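Local atomic coordinates of carbohydrate binding protein, putative, cbp2D (Cellvibrio japonicus, PDB entry 7B21), a protein that probably transfers electrons through a covalently held heme c, this chain being the cytochrome c domain (X183) of a longer, putatively polysaccharide-binding protein. Residues Phe61-Met66 with Ser73-Cys78. Numbering follows the deposited sequence.
Sequences FISMWM and SCTGQC. With NA (sodium ion), chain C; HEC (heme c), chain B.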
ATOM      1  N   PHE A  61      -0.199  -8.805   0.082  1.00  6.29           N
ATOM      2  CA  PHE A  61      -1.395  -8.204   0.704  1.00  6.65           C
ATOM      3  C   PHE A  61      -2.032  -7.225  -0.269  1.00  5.99           C
ATOM      4  O   PHE A  61      -3.229  -7.210  -0.466  1.00  6.40           O
ATOM      5  CB  PHE A  61      -0.973  -7.525   2.007  1.00  6.88           C
ATOM      6  CG  PHE A  61      -2.113  -6.763   2.672  1.00  6.59           C
ATOM      7  CD1 PHE A  61      -2.496  -5.503   2.226  1.00  6.68           C
ATOM      8  CD2 PHE A  61      -2.771  -7.296   3.762  1.00  7.39           C
ATOM      9  CE1 PHE A  61      -3.535  -4.828   2.842  1.00  6.93           C
ATOM     10  CE2 PHE A  61      -3.765  -6.591   4.412  1.00  7.94           C
ATOM     11  CZ  PHE A  61      -4.152  -5.354   3.931  1.00  7.33           C
ATOM     12  N   ILE A  62      -1.204  -6.373  -0.852  1.00  5.93           N
ATOM     13  CA  ILE A  62      -1.719  -5.353  -1.802  1.00  6.05           C
ATOM     14  C   ILE A  62      -2.354  -6.051  -2.990  1.00  6.17           C
ATOM     15  O   ILE A  62      -3.482  -5.722  -3.407  1.00  6.73           O
ATOM     16  CB  ILE A  62      -0.626  -4.362  -2.208  1.00  6.01           C
ATOM     17  CG1 ILE A  62      -0.162  -3.538  -1.001  1.00  6.63           C
ATOM     18  CG2 ILE A  62      -1.089  -3.485  -3.360  1.00  6.68           C
ATOM     19  CD1 ILE A  62       1.101  -2.759  -1.237  1.00  6.94           C
ATOM     20  N   SER A  63      -1.654  -7.005  -3.582  1.00  6.64           N
ATOM     21  CA  SER A  63      -2.219  -7.714  -4.752  0.50  6.55           C
ATOM     22  C   SER A  63      -3.590  -8.294  -4.395  1.00  6.64           C
ATOM     23  O   SER A  63      -4.534  -8.106  -5.157  1.00  7.71           O
ATOM     24  CB  SER A  63      -1.300  -8.794  -5.249  0.50  5.88           C
ATOM     25  OG  SER A  63      -0.163  -8.223  -5.854  0.50  5.46           O
ATOM     26  N   MET A  64      -3.677  -9.009  -3.281  1.00  7.02           N
ATOM     27  CA  MET A  64      -4.918  -9.712  -2.913  1.00  7.23           C
ATOM     28  C   MET A  64      -6.043  -8.757  -2.511  1.00  6.66           C
ATOM     29  O   MET A  64      -7.206  -9.023  -2.843  1.00  7.82           O
ATOM     30  CB  MET A  64      -4.619 -10.617  -1.731  1.00  8.22           C
ATOM     31  CG  MET A  64      -3.764 -11.807  -2.050  1.00  8.87           C
ATOM     32  SD  MET A  64      -3.388 -12.812  -0.580  0.87  9.47           S
ATOM     33  CE  MET A  64      -5.017 -13.512  -0.275  1.00 11.07           C
ATOM     34  N   TRP A  65      -5.728  -7.700  -1.777  1.00  6.33           N
ATOM     35  CA  TRP A  65      -6.749  -7.033  -0.969  1.00  6.42           C
ATOM     36  C   TRP A  65      -6.944  -5.559  -1.316  1.00  5.89           C
ATOM     37  O   TRP A  65      -7.916  -4.985  -0.800  1.00  6.87           O
ATOM     38  CB  TRP A  65      -6.462  -7.166   0.528  1.00  7.27           C
ATOM     39  CG  TRP A  65      -6.438  -8.568   1.022  1.00  6.96           C
ATOM     40  CD1 TRP A  65      -5.337  -9.273   1.410  1.00  7.13           C
ATOM     41  CD2 TRP A  65      -7.556  -9.461   1.174  1.00  7.84           C
ATOM     42  NE1 TRP A  65      -5.700 -10.541   1.810  1.00  8.18           N
ATOM     43  CE2 TRP A  65      -7.046 -10.677   1.677  1.00  8.46           C
ATOM     44  CE3 TRP A  65      -8.934  -9.288   1.021  1.00  9.37           C
ATOM     45  CZ2 TRP A  65      -7.871 -11.751   1.971  1.00 10.16           C
ATOM     46  CZ3 TRP A  65      -9.739 -10.348   1.362  1.00 10.93           C
ATOM     47  CH2 TRP A  65      -9.217 -11.568   1.807  1.00 11.13           C
ATOM     48  N   MET A  66      -6.080  -4.929  -2.100  1.00  6.06           N
ATOM     49  CA  MET A  66      -6.156  -3.469  -2.256  1.00  6.26           C
ATOM     50  C   MET A  66      -6.046  -3.105  -3.721  1.00  6.46           C
ATOM     51  O   MET A  66      -5.420  -3.796  -4.520  1.00  7.06           O
ATOM     52  CB  MET A  66      -5.061  -2.792  -1.439  1.00  6.13           C
ATOM     53  CG  MET A  66      -5.203  -3.008   0.065  1.00  5.71           C
ATOM     54  SD  MET A  66      -6.630  -2.163   0.793  1.00  6.04           S
ATOM     55  CE  MET A  66      -7.164  -3.402   1.952  1.00  6.36           C
ATOM     56  N   SER A  73      -7.070  -4.315  -9.571  1.00 14.22           N
ATOM     57  CA  SER A  73      -6.473  -3.184 -10.313  0.50 14.79           C
ATOM     58  C   SER A  73      -4.989  -3.012  -9.972  1.00 12.14           C
ATOM     59  O   SER A  73      -4.318  -2.428 -10.779  1.00 18.52           O
ATOM     60  CB  SER A  73      -7.286  -1.924 -10.192  0.50 15.93           C
ATOM     61  OG  SER A  73      -7.335  -1.459  -8.854  0.50 15.06           O
ATOM     62  N   CYS A  74      -4.493  -3.539  -8.854  1.00 10.79           N
ATOM     63  CA  CYS A  74      -3.068  -3.408  -8.477  1.00  9.21           C
ATOM     64  C   CYS A  74      -2.570  -4.767  -8.047  1.00  8.91           C
ATOM     65  O   CYS A  74      -2.952  -5.233  -6.959  1.00  9.27           O
ATOM     66  CB  CYS A  74      -2.854  -2.373  -7.398  1.00  9.12           C
ATOM     67  SG  CYS A  74      -1.110  -2.110  -6.962  0.83  7.82           S
ATOM     68  N   THR A  75      -1.756  -5.385  -8.902  1.00  8.59           N
ATOM     69  CA  THR A  75      -1.143  -6.694  -8.653  1.00  9.11           C
ATOM     70  C   THR A  75       0.289  -6.596  -9.182  1.00  8.29           C
ATOM     71  O   THR A  75       0.685  -5.563  -9.716  1.00  9.37           O
ATOM     72  CB  THR A  75      -1.926  -7.821  -9.321  1.00 11.02           C
ATOM     73  OG1 THR A  75      -1.849  -7.640 -10.736  1.00 12.87           O
ATOM     74  CG2 THR A  75      -3.375  -7.889  -8.898  1.00 11.98           C
ATOM     75  N   GLY A  76       1.038  -7.681  -9.117  1.00  8.46           N
ATOM     76  CA  GLY A  76       2.315  -7.749  -9.841  1.00  8.37           C
ATOM     77  C   GLY A  76       3.209  -6.565  -9.549  1.00  7.95           C
ATOM     78  O   GLY A  76       3.496  -6.245  -8.403  1.00  8.43           O
ATOM     79  N   GLN A  77       3.697  -5.929 -10.619  1.00  7.93           N
ATOM     80  CA  GLN A  77       4.653  -4.829 -10.449  1.00  7.90           C
ATOM     81  C   GLN A  77       4.040  -3.645  -9.692  1.00  7.78           C
ATOM     82  O   GLN A  77       4.762  -2.984  -8.943  1.00  8.51           O
ATOM     83  CB  GLN A  77       5.212  -4.400 -11.808  1.00  8.66           C
ATOM     84  CG  GLN A  77       6.432  -3.512 -11.712  1.00  9.35           C
ATOM     85  CD  GLN A  77       7.665  -4.187 -11.176  1.00  9.53           C
ATOM     86  OE1 GLN A  77       8.136  -5.188 -11.725  1.00 11.14           O
ATOM     87  NE2 GLN A  77       8.245  -3.641 -10.115  1.00  9.80           N
ATOM     88  N   CYS A  78       2.768  -3.358  -9.915  1.00  7.91           N
ATOM     89  CA  CYS A  78       2.098  -2.276  -9.157  1.00  8.03           C
ATOM     90  C   CYS A  78       2.266  -2.534  -7.676  1.00  7.45           C
ATOM     91  O   CYS A  78       2.635  -1.638  -6.898  1.00  7.75           O
ATOM     92  CB  CYS A  78       0.621  -2.233  -9.537  1.00  8.80           C
ATOM     93  SG  CYS A  78      -0.339  -1.059  -8.541  0.85  8.34           S
TER
HETATM   94 NA    NA C 102      -4.679  -5.696  -5.502  1.00  7.94          NA
HETATM   95 FE   HEC B 101      -5.964  -0.253   1.957  1.00  5.78          FE
HETATM   96  CHA HEC B 101      -5.694  -1.931   4.902  1.00  6.14           C
HETATM   97  CHB HEC B 101      -2.675  -0.765   1.348  1.00  5.60           C
HETATM   98  CHC HEC B 101      -6.334   1.197  -1.090  1.00  5.98           C
HETATM   99  CHD HEC B 101      -9.168   0.550   2.727  1.00  5.95           C
HETATM  100  NA  HEC B 101      -4.498  -1.148   2.925  1.00  6.27           N
HETATM  101  C1A HEC B 101      -4.533  -1.715   4.187  1.00  5.75           C
HETATM  102  C2A HEC B 101      -3.223  -2.075   4.621  1.00  6.01           C
HETATM  103  C3A HEC B 101      -2.384  -1.793   3.616  1.00  5.82           C
HETATM  104  C4A HEC B 101      -3.176  -1.192   2.559  1.00  5.75           C
HETATM  105  CMA HEC B 101      -0.915  -2.066   3.517  1.00  6.68           C
HETATM  106  CAA HEC B 101      -2.865  -2.676   5.962  1.00  6.69           C
HETATM  107  CBA HEC B 101      -2.568  -1.564   6.996  1.00  7.79           C
HETATM  108  CGA HEC B 101      -2.077  -2.011   8.320  1.00  7.54           C
HETATM  109  O1A HEC B 101      -1.879  -3.211   8.546  1.00  8.74           O
HETATM  110  O2A HEC B 101      -1.823  -1.089   9.169  1.00  8.32           O
HETATM  111  NB  HEC B 101      -4.741   0.117   0.407  1.00  5.27           N
HETATM  112  C1B HEC B 101      -3.404  -0.166   0.339  1.00  5.64           C
HETATM  113  C2B HEC B 101      -2.878   0.220  -0.932  1.00  5.52           C
HETATM  114  C3B HEC B 101      -3.912   0.725  -1.666  1.00  5.62           C
HETATM  115  C4B HEC B 101      -5.082   0.698  -0.765  1.00  5.73           C
HETATM  116  CMB HEC B 101      -1.460   0.080  -1.377  1.00  6.15           C
HETATM  117  CAB HEC B 101      -3.919   1.191  -3.077  1.00  6.18           C
HETATM  118  CBB HEC B 101      -3.512   0.142  -4.076  1.00  7.12           C
HETATM  119  NC  HEC B 101      -7.435   0.678   1.005  1.00  5.93           N
HETATM  120  C1C HEC B 101      -7.407   1.257  -0.225  1.00  5.75           C
HETATM  121  C2C HEC B 101      -8.623   1.952  -0.507  1.00  6.07           C
HETATM  122  C3C HEC B 101      -9.403   1.852   0.609  1.00  6.04           C
HETATM  123  C4C HEC B 101      -8.689   1.022   1.532  1.00  5.79           C
HETATM  124  CMC HEC B 101      -8.880   2.738  -1.765  1.00  7.16           C
HETATM  125  CAC HEC B 101     -10.716   2.503   0.899  1.00  6.51           C
HETATM  126  CBC HEC B 101     -11.807   2.293  -0.064  1.00  8.15           C
HETATM  127  ND  HEC B 101      -7.205  -0.685   3.466  1.00  5.80           N
HETATM  128  C1D HEC B 101      -8.503  -0.300   3.593  1.00  5.75           C
HETATM  129  C2D HEC B 101      -9.108  -0.933   4.755  1.00  6.92           C
HETATM  130  C3D HEC B 101      -8.164  -1.681   5.336  1.00  6.66           C
HETATM  131  C4D HEC B 101      -6.938  -1.482   4.554  1.00  6.29           C
HETATM  132  CMD HEC B 101     -10.531  -0.746   5.189  1.00  8.09           C
HETATM  133  CAD HEC B 101      -8.315  -2.655   6.456  1.00  7.40           C
HETATM  134  CBD HEC B 101      -8.518  -4.099   5.840  1.00  7.83           C
HETATM  135  CGD HEC B 101      -8.861  -5.150   6.849  1.00  8.78           C
HETATM  136  O1D HEC B 101      -7.941  -5.824   7.381  1.00  8.88           O
HETATM  137  O2D HEC B 101     -10.086  -5.315   7.131  1.00 11.36           O
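The carbonyl oxygen of Cys74 coordinates the sodium ion at 2.3 Å and also receives a nearly straight CA-H...O contact from Ser63, with CA to O 3.4 Å and 166° at the hydrogen. Ile62 O and Ser63 O, in the last turn of helix 58-65, and Met66 O, just past it, bind the same ion, and Glu71 O from the intervening loop completes five carbonyl ligands. A hard cation such as sodium suits this cluster of oxygens and probably offsets their mutual repulsion; Ile62 O also accepts the helical bond from Met66 N, at 3.0 Å. Ile62 lays its CG2 branch against Cys74 SG at 3.9 Å, while its CD1 meets a heme methyl. A chi1 of -177° swings that sulfur away from the Cys74 backbone N to Cys78 SG, and the disulfide ties the sodium-binding loop to the first turn of the next helix. Small Ser63 lies beside Thr75, their CA atoms 4.2 Å apart, which suits a close backbone approach. Met66 serves both metals: its carbonyl holds sodium, while its side chain, bent at chi2 (-69°), brings SD to 2.3 Å from the heme iron as axial ligand, with His23 the other, the His-Met pair of many c-type cytochromes. The sodium site thus links the C-terminal end of helix 58-65 to the loop entering helix 76-86, whose Ala79 and Ile82 pack against Ile62.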